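Local structure of transcription termination factor FttA (Methanosarcina mazei, 2XR1) at residues V403-I408 with L439-P444; I413-A418 with N532-V537. The protein probably terminates archaeal transcription by cleaving nascent RNA endonucleolytically at the RNA polymerase exit channel and degrading the released RNA from 5' to 3', using two zinc ions. All coordinates share one frame; numbering follows the deposited sequence.

Contact 1 of 2, residues V403-I408 with L439-P444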
ATOM      1  N   VAL B 403     -16.179  43.871  16.421  1.00 47.11           N
ATOM      2  CA  VAL B 403     -16.634  42.924  17.435  1.00 46.41           C
ATOM      3  C   VAL B 403     -15.934  43.189  18.759  1.00 47.12           C
ATOM      4  O   VAL B 403     -16.581  43.218  19.812  1.00 48.78           O
ATOM      5  CB  VAL B 403     -16.400  41.503  17.018  1.00 44.32           C
ATOM      6  CG1 VAL B 403     -16.592  40.576  18.178  1.00 43.32           C
ATOM      7  CG2 VAL B 403     -17.325  41.160  15.857  1.00 43.84           C
ATOM      8  N   VAL B 404     -14.628  43.414  18.712  1.00 45.77           N
ATOM      9  CA  VAL B 404     -13.874  43.653  19.930  1.00 46.52           C
ATOM     10  C   VAL B 404     -14.209  45.025  20.522  1.00 48.76           C
ATOM     11  O   VAL B 404     -14.405  45.142  21.733  1.00 49.60           O
ATOM     12  CB  VAL B 404     -12.365  43.467  19.714  1.00 45.14           C
ATOM     13  CG1 VAL B 404     -11.609  43.935  20.925  1.00 47.07           C
ATOM     14  CG2 VAL B 404     -12.052  41.989  19.457  1.00 42.66           C
ATOM     15  N   LYS B 405     -14.345  46.032  19.664  1.00 49.67           N
ATOM     16  CA  LYS B 405     -14.728  47.364  20.112  1.00 52.58           C
ATOM     17  C   LYS B 405     -16.044  47.316  20.840  1.00 54.41           C
ATOM     18  O   LYS B 405     -16.158  47.811  21.961  1.00 56.37           O
ATOM     19  CB  LYS B 405     -14.868  48.321  18.945  1.00 53.14           C
ATOM     20  CG  LYS B 405     -15.090  49.761  19.349  1.00 56.49           C
ATOM     21  CD  LYS B 405     -15.864  50.470  18.256  1.00 59.25           C
ATOM     22  CE  LYS B 405     -15.424  51.899  18.069  1.00 62.48           C
ATOM     23  NZ  LYS B 405     -16.252  52.548  17.023  1.00 65.78           N
ATOM     24  N   ASN B 406     -17.036  46.714  20.197  1.00 54.28           N
ATOM     25  CA  ASN B 406     -18.366  46.664  20.769  1.00 56.10           C
ATOM     26  C   ASN B 406     -18.327  45.895  22.084  1.00 55.76           C
ATOM     27  O   ASN B 406     -18.851  46.387  23.070  1.00 58.34           O
ATOM     28  CB  ASN B 406     -19.411  46.086  19.784  1.00 55.93           C
ATOM     29  CG  ASN B 406     -19.666  46.995  18.554  1.00 57.27           C
ATOM     30  OD1 ASN B 406     -19.497  48.221  18.604  1.00 57.06           O
ATOM     31  ND2 ASN B 406     -20.091  46.368  17.440  1.00 56.22           N
ATOM     32  N   THR B 407     -17.668  44.741  22.127  1.00 53.40           N
ATOM     33  CA  THR B 407     -17.585  43.981  23.380  1.00 53.78           C
ATOM     34  C   THR B 407     -16.991  44.803  24.521  1.00 56.00           C
ATOM     35  O   THR B 407     -17.436  44.696  25.648  1.00 57.18           O
ATOM     36  CB  THR B 407     -16.710  42.718  23.281  1.00 51.67           C
ATOM     37  OG1 THR B 407     -17.276  41.773  22.367  1.00 48.50           O
ATOM     38  CG2 THR B 407     -16.602  42.070  24.635  1.00 52.15           C
ATOM     39  N   ILE B 408     -15.965  45.604  24.245  1.00 56.70           N
ATOM     40  CA  ILE B 408     -15.300  46.329  25.323  1.00 58.62           C
ATOM     41  C   ILE B 408     -16.140  47.521  25.762  1.00 62.21           C
ATOM     42  O   ILE B 408     -16.369  47.734  26.951  1.00 64.69           O
ATOM     43  CB  ILE B 408     -13.893  46.801  24.917  1.00 57.59           C
ATOM     44  CG1 ILE B 408     -12.938  45.617  24.755  1.00 54.82           C
ATOM     45  CG2 ILE B 408     -13.345  47.761  25.953  1.00 59.33           C
ATOM     46  CD1 ILE B 408     -13.103  44.538  25.781  1.00 54.37           C
ATOM     47  N   LEU B 439      -8.909  52.619  17.689  1.00 58.96           N
ATOM     48  CA  LEU B 439      -9.998  51.994  16.945  1.00 57.43           C
ATOM     49  C   LEU B 439     -10.579  50.806  17.718  1.00 56.27           C
ATOM     50  O   LEU B 439     -11.674  50.368  17.436  1.00 56.42           O
ATOM     51  CB  LEU B 439      -9.440  51.523  15.609  1.00 55.48           C
ATOM     52  CG  LEU B 439     -10.133  51.685  14.260  1.00 54.85           C
ATOM     53  CD1 LEU B 439     -10.549  53.096  13.923  1.00 54.15           C
ATOM     54  CD2 LEU B 439      -9.143  51.144  13.203  1.00 53.68           C
ATOM     55  N   ILE B 440      -9.818  50.250  18.651  1.00 56.42           N
ATOM     56  CA  ILE B 440     -10.340  49.441  19.766  1.00 56.61           C
ATOM     57  C   ILE B 440      -9.874  50.233  20.981  1.00 58.94           C
ATOM     58  O   ILE B 440      -8.903  50.976  20.866  1.00 60.67           O
ATOM     59  CB  ILE B 440      -9.679  48.039  19.843  1.00 54.36           C
ATOM     60  CG1 ILE B 440      -9.947  47.217  18.593  1.00 52.69           C
ATOM     61  CG2 ILE B 440     -10.157  47.246  21.041  1.00 54.54           C
ATOM     62  CD1 ILE B 440      -9.155  45.885  18.581  1.00 48.36           C
ATOM     63  N   PRO B 441     -10.550  50.113  22.139  1.00 60.28           N
ATOM     64  CA  PRO B 441     -10.079  50.891  23.317  1.00 62.28           C
ATOM     65  C   PRO B 441      -8.841  50.297  23.979  1.00 61.59           C
ATOM     66  O   PRO B 441      -8.655  49.087  23.944  1.00 59.18           O
ATOM     67  CB  PRO B 441     -11.260  50.818  24.288  1.00 63.77           C
ATOM     68  CG  PRO B 441     -12.435  50.423  23.442  1.00 63.58           C
ATOM     69  CD  PRO B 441     -11.875  49.519  22.376  1.00 60.10           C
ATOM     70  N   GLU B 442      -8.001  51.135  24.584  1.00 63.60           N
ATOM     71  CA  GLU B 442      -6.786  50.627  25.232  1.00 63.63           C
ATOM     72  C   GLU B 442      -7.203  49.735  26.407  1.00 63.10           C
ATOM     73  O   GLU B 442      -7.853  50.177  27.354  1.00 65.48           O
ATOM     74  CB  GLU B 442      -5.821  51.741  25.665  1.00 66.18           C
ATOM     75  CG  GLU B 442      -5.728  52.927  24.668  1.00 69.27           C
ATOM     76  CD  GLU B 442      -4.411  53.709  24.743  1.00 71.76           C
ATOM     77  OE1 GLU B 442      -4.040  54.163  25.860  1.00 72.45           O
ATOM     78  OE2 GLU B 442      -3.764  53.866  23.665  1.00 70.92           O
ATOM     79  N   VAL B 443      -6.840  48.462  26.288  1.00 60.42           N
ATOM     80  CA  VAL B 443      -7.292  47.396  27.169  1.00 59.34           C
ATOM     81  C   VAL B 443      -6.248  46.278  27.030  1.00 57.30           C
ATOM     82  O   VAL B 443      -5.587  46.190  25.994  1.00 54.97           O
ATOM     83  CB  VAL B 443      -8.721  46.907  26.765  1.00 58.24           C
ATOM     84  CG1 VAL B 443      -8.672  45.745  25.768  1.00 54.47           C
ATOM     85  CG2 VAL B 443      -9.483  46.492  27.950  1.00 59.13           C
ATOM     86  N   PRO B 444      -6.057  45.466  28.082  1.00 57.87           N
ATOM     87  CA  PRO B 444      -5.025  44.410  28.101  1.00 56.41           C
ATOM     88  C   PRO B 444      -5.374  43.211  27.253  1.00 54.02           C
ATOM     89  O   PRO B 444      -6.448  42.640  27.403  1.00 54.42           O
ATOM     90  CB  PRO B 444      -4.953  43.991  29.572  1.00 58.13           C
ATOM     91  CG  PRO B 444      -6.146  44.618  30.249  1.00 60.35           C
ATOM     92  CD  PRO B 444      -6.587  45.765  29.423  1.00 60.41           C
TER
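Val404 carries CG1 anti to its backbone N (chi1 171°), which swings this methyl out to Ile440, while Ile440, with CG1 beside its backbone N (chi1 -62°), leaves CG2 anti to that N to meet it. One helical turn further on, Ile408 likewise has CG1 beside its N (chi1 -69°), and its anti branch, CG2, reaches Pro441. These residues belong to the alpha/beta beta-CASP region, where helix 393-409 packs against the loop that leads from helix 423-436 into strand 445-448. The side chains of Val404 and Ile440 meet at a slant: Val404 CG1 lies 3.6 Å from Ile440 CG2 and 3.9 Å from Ile440 CD1, so one valine methyl touches both branches of the isoleucine. Ile440 also touches Leu431 and Ser434 of helix 423-436, and so lies, buried, in contact with both helices. Ile408 and Pro441 pass in opposing senses, with Ile408 CG2 3.8 Å from Pro441 CG. The loop is extended from Ile440 to Val443, so Pro441 and Val443 point toward the helix and the exposed Glu442 points away. Lys405 works differently, running the carbon part of its chain beside the backbone carbonyl of Leu439. The Leu439 side chain itself turns away from the helix, and this end of the contact is the more open to solvent. At the other end, Pro444 is tied by a backbone hydrogen bond to Val506, bringing the loop into the sheet. The contact is mainly apolar, with 294 Å² buried in total. Beside the lysine, the Pro441 ring lies against the helix backbone, its CD 4.2 Å from Lys405 CA, and beyond Ile408 a looser touch follows, Ile408 CG1 to Val443 CG1 at 4.4 Å.

Contact 2 of 2, residues I413-A418 with N532-V537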
ATOM      1  N   ILE B 413     -15.732  41.135  28.063  1.00 55.56           N
ATOM      2  CA  ILE B 413     -14.394  40.755  27.669  1.00 53.87           C
ATOM      3  C   ILE B 413     -14.433  39.711  26.535  1.00 50.93           C
ATOM      4  O   ILE B 413     -15.371  38.919  26.417  1.00 50.49           O
ATOM      5  CB  ILE B 413     -13.572  40.340  28.902  1.00 55.36           C
ATOM      6  CG1 ILE B 413     -13.966  38.981  29.468  1.00 56.99           C
ATOM      7  CG2 ILE B 413     -13.781  41.358  30.034  1.00 57.60           C
ATOM      8  CD1 ILE B 413     -13.662  38.912  31.045  1.00 60.69           C
ATOM      9  N   ALA B 414     -13.436  39.750  25.666  1.00 48.26           N
ATOM     10  CA  ALA B 414     -13.497  38.984  24.425  1.00 45.84           C
ATOM     11  C   ALA B 414     -12.518  37.827  24.489  1.00 44.55           C
ATOM     12  O   ALA B 414     -11.334  38.036  24.488  1.00 44.05           O
ATOM     13  CB  ALA B 414     -13.195  39.894  23.236  1.00 44.34           C
ATOM     14  N   VAL B 415     -13.028  36.606  24.590  1.00 44.58           N
ATOM     15  CA  VAL B 415     -12.190  35.405  24.591  1.00 43.54           C
ATOM     16  C   VAL B 415     -12.009  34.941  23.146  1.00 41.42           C
ATOM     17  O   VAL B 415     -12.965  34.824  22.424  1.00 41.32           O
ATOM     18  CB  VAL B 415     -12.819  34.279  25.444  1.00 44.73           C
ATOM     19  CG1 VAL B 415     -12.054  32.981  25.284  1.00 42.92           C
ATOM     20  CG2 VAL B 415     -12.902  34.713  26.935  1.00 46.33           C
ATOM     21  N   ILE B 416     -10.768  34.738  22.731  1.00 40.32           N
ATOM     22  CA  ILE B 416     -10.436  34.366  21.363  1.00 39.03           C
ATOM     23  C   ILE B 416      -9.532  33.145  21.389  1.00 38.51           C
ATOM     24  O   ILE B 416      -8.337  33.291  21.586  1.00 38.15           O
ATOM     25  CB  ILE B 416      -9.635  35.492  20.654  1.00 38.65           C
ATOM     26  CG1 ILE B 416     -10.271  36.866  20.892  1.00 40.05           C
ATOM     27  CG2 ILE B 416      -9.488  35.191  19.203  1.00 36.02           C
ATOM     28  CD1 ILE B 416      -9.840  37.929  19.884  1.00 39.17           C
ATOM     29  N   PRO B 417     -10.089  31.941  21.235  1.00 38.93           N
ATOM     30  CA  PRO B 417      -9.252  30.766  21.167  1.00 38.88           C
ATOM     31  C   PRO B 417      -8.347  30.819  19.982  1.00 37.24           C
ATOM     32  O   PRO B 417      -8.704  31.381  18.979  1.00 36.47           O
ATOM     33  CB  PRO B 417     -10.237  29.618  20.999  1.00 39.12           C
ATOM     34  CG  PRO B 417     -11.403  30.231  20.464  1.00 39.96           C
ATOM     35  CD  PRO B 417     -11.497  31.580  21.089  1.00 39.86           C
ATOM     36  N   ALA B 418      -7.164  30.245  20.135  1.00 37.61           N
ATOM     37  CA  ALA B 418      -6.088  30.375  19.170  1.00 36.49           C
ATOM     38  C   ALA B 418      -5.110  29.246  19.370  1.00 36.53           C
ATOM     39  O   ALA B 418      -5.072  28.620  20.402  1.00 37.67           O
ATOM     40  CB  ALA B 418      -5.382  31.688  19.390  1.00 36.10           C
ATOM     41  N   ASN B 532     -20.200  39.456  27.470  1.00 66.25           N
ATOM     42  CA  ASN B 532     -18.976  38.922  26.876  1.00 62.15           C
ATOM     43  C   ASN B 532     -19.154  38.394  25.464  1.00 59.62           C
ATOM     44  O   ASN B 532     -20.282  38.273  24.974  1.00 61.60           O
ATOM     45  CB  ASN B 532     -18.444  37.783  27.733  1.00 62.61           C
ATOM     46  CG  ASN B 532     -18.009  38.241  29.097  1.00 64.99           C
ATOM     47  OD1 ASN B 532     -17.512  39.356  29.260  1.00 63.98           O
ATOM     48  ND2 ASN B 532     -18.186  37.377  30.090  1.00 67.48           N
ATOM     49  N   THR B 533     -18.036  38.063  24.814  1.00 56.03           N
ATOM     50  CA  THR B 533     -18.044  37.543  23.460  1.00 52.96           C
ATOM     51  C   THR B 533     -16.990  36.471  23.218  1.00 50.63           C
ATOM     52  O   THR B 533     -15.884  36.531  23.758  1.00 50.05           O
ATOM     53  CB  THR B 533     -17.797  38.658  22.464  1.00 51.52           C
ATOM     54  OG1 THR B 533     -18.760  39.696  22.673  1.00 54.20           O
ATOM     55  CG2 THR B 533     -17.934  38.134  21.030  1.00 49.87           C
ATOM     56  N   LEU B 534     -17.338  35.494  22.381  1.00 49.29           N
ATOM     57  CA  LEU B 534     -16.427  34.428  22.047  1.00 47.45           C
ATOM     58  C   LEU B 534     -16.130  34.505  20.558  1.00 44.82           C
ATOM     59  O   LEU B 534     -17.036  34.292  19.755  1.00 45.16           O
ATOM     60  CB  LEU B 534     -17.061  33.076  22.396  1.00 49.07           C
ATOM     61  CG  LEU B 534     -16.218  31.830  22.091  1.00 47.29           C
ATOM     62  CD1 LEU B 534     -15.072  31.774  23.067  1.00 46.89           C
ATOM     63  CD2 LEU B 534     -17.092  30.572  22.147  1.00 47.76           C
ATOM     64  N   VAL B 535     -14.875  34.775  20.186  1.00 42.65           N
ATOM     65  CA  VAL B 535     -14.552  35.117  18.801  1.00 40.64           C
ATOM     66  C   VAL B 535     -13.858  33.974  18.098  1.00 38.98           C
ATOM     67  O   VAL B 535     -12.737  33.639  18.429  1.00 39.18           O
ATOM     68  CB  VAL B 535     -13.645  36.366  18.759  1.00 40.10           C
ATOM     69  CG1 VAL B 535     -13.476  36.887  17.328  1.00 38.87           C
ATOM     70  CG2 VAL B 535     -14.235  37.470  19.662  1.00 42.08           C
ATOM     71  N   PHE B 536     -14.513  33.369  17.129  1.00 38.48           N
ATOM     72  CA  PHE B 536     -13.859  32.363  16.297  1.00 37.53           C
ATOM     73  C   PHE B 536     -13.185  32.989  15.077  1.00 35.92           C
ATOM     74  O   PHE B 536     -13.855  33.571  14.245  1.00 36.36           O
ATOM     75  CB  PHE B 536     -14.865  31.322  15.818  1.00 38.53           C
ATOM     76  CG  PHE B 536     -15.350  30.415  16.897  1.00 40.83           C
ATOM     77  CD1 PHE B 536     -14.496  29.517  17.498  1.00 40.67           C
ATOM     78  CD2 PHE B 536     -16.677  30.438  17.307  1.00 43.28           C
ATOM     79  CE1 PHE B 536     -14.940  28.678  18.496  1.00 42.40           C
ATOM     80  CE2 PHE B 536     -17.124  29.580  18.296  1.00 44.09           C
ATOM     81  CZ  PHE B 536     -16.252  28.705  18.884  1.00 44.05           C
ATOM     82  N   VAL B 537     -11.873  32.819  14.959  1.00 35.12           N
ATOM     83  CA  VAL B 537     -11.082  33.508  13.946  1.00 33.97           C
ATOM     84  C   VAL B 537     -10.620  32.582  12.841  1.00 33.77           C
ATOM     85  O   VAL B 537      -9.970  33.021  11.903  1.00 34.25           O
ATOM     86  CB  VAL B 537      -9.852  34.153  14.538  1.00 33.50           C
ATOM     87  CG1 VAL B 537     -10.244  35.187  15.604  1.00 34.15           C
ATOM     88  CG2 VAL B 537      -8.967  33.114  15.086  1.00 32.77           C
TER
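Strands 414-417 and 533-536 are parallel neighbours in the six-stranded sheet of the beta-CASP region, and the contact is firmly bonded at its start and looser toward its end. At the start, Asn532 lends its side chain to the sheet: OD1 receives Ile413 N at 2.8 Å, almost straight (173°) and on an in-plane lone pair. Its ND2 bonds to Phe526 O, which fixes the turn of the amide. Thr533 N then bonds to Ile413 O at 3.2 Å from above the carbonyl plane, whereas Val415 N to Thr533 O (3.0 Å) and Val535 N to Val415 O (2.9 Å) run nearly along their C=O axes. Within this bonded part, on the face opposite Ala414 and Thr533, Val415 CG1 packs on Leu534 CD1. Beyond it the contact becomes apolar. Ile416 lies alongside Val535, its CG1 4.0 Å from Val535 CB, and its CG2 meets Val537 CG1 at 3.7 Å, the two side chains crossing at about a right angle. Even the looser end is sheltered from solvent, since every touching residue is buried: helix 518-526 covers Val415 and Pro417, and helix 423-436 covers Val537. Pro417 has no N-H for the next bond in the parallel pattern and instead places CD 3.6 Å from Val535 O, which implies that hydrogen bonding holds the first half of this pair and side-chain packing the second.

In the fold
The two contacts lie with centres about 12 Å apart in the beta-CASP region, and their segments alternate along the chain: 403-408, 413-418, 439-444, 532-537. Helix 393-409 is followed, after a short connection, by strand 414-417 and lies over the sheet face that carries Ala414 and Thr533. The two contacts meet where Thr407 OG1 and Thr533 OG1, 2.6 Å apart, probably share a hydrogen bond. Helix 423-436 touches Ile440 of contact 1 and Val537 of contact 2. Contact 1 joins helix and loop beside the sheet, away from the zinc site; contact 2 builds the sheet, and the C-terminal end of 532-537 comes nearer the zincs, the Val537 and His247 side chains being about 11 Å apart.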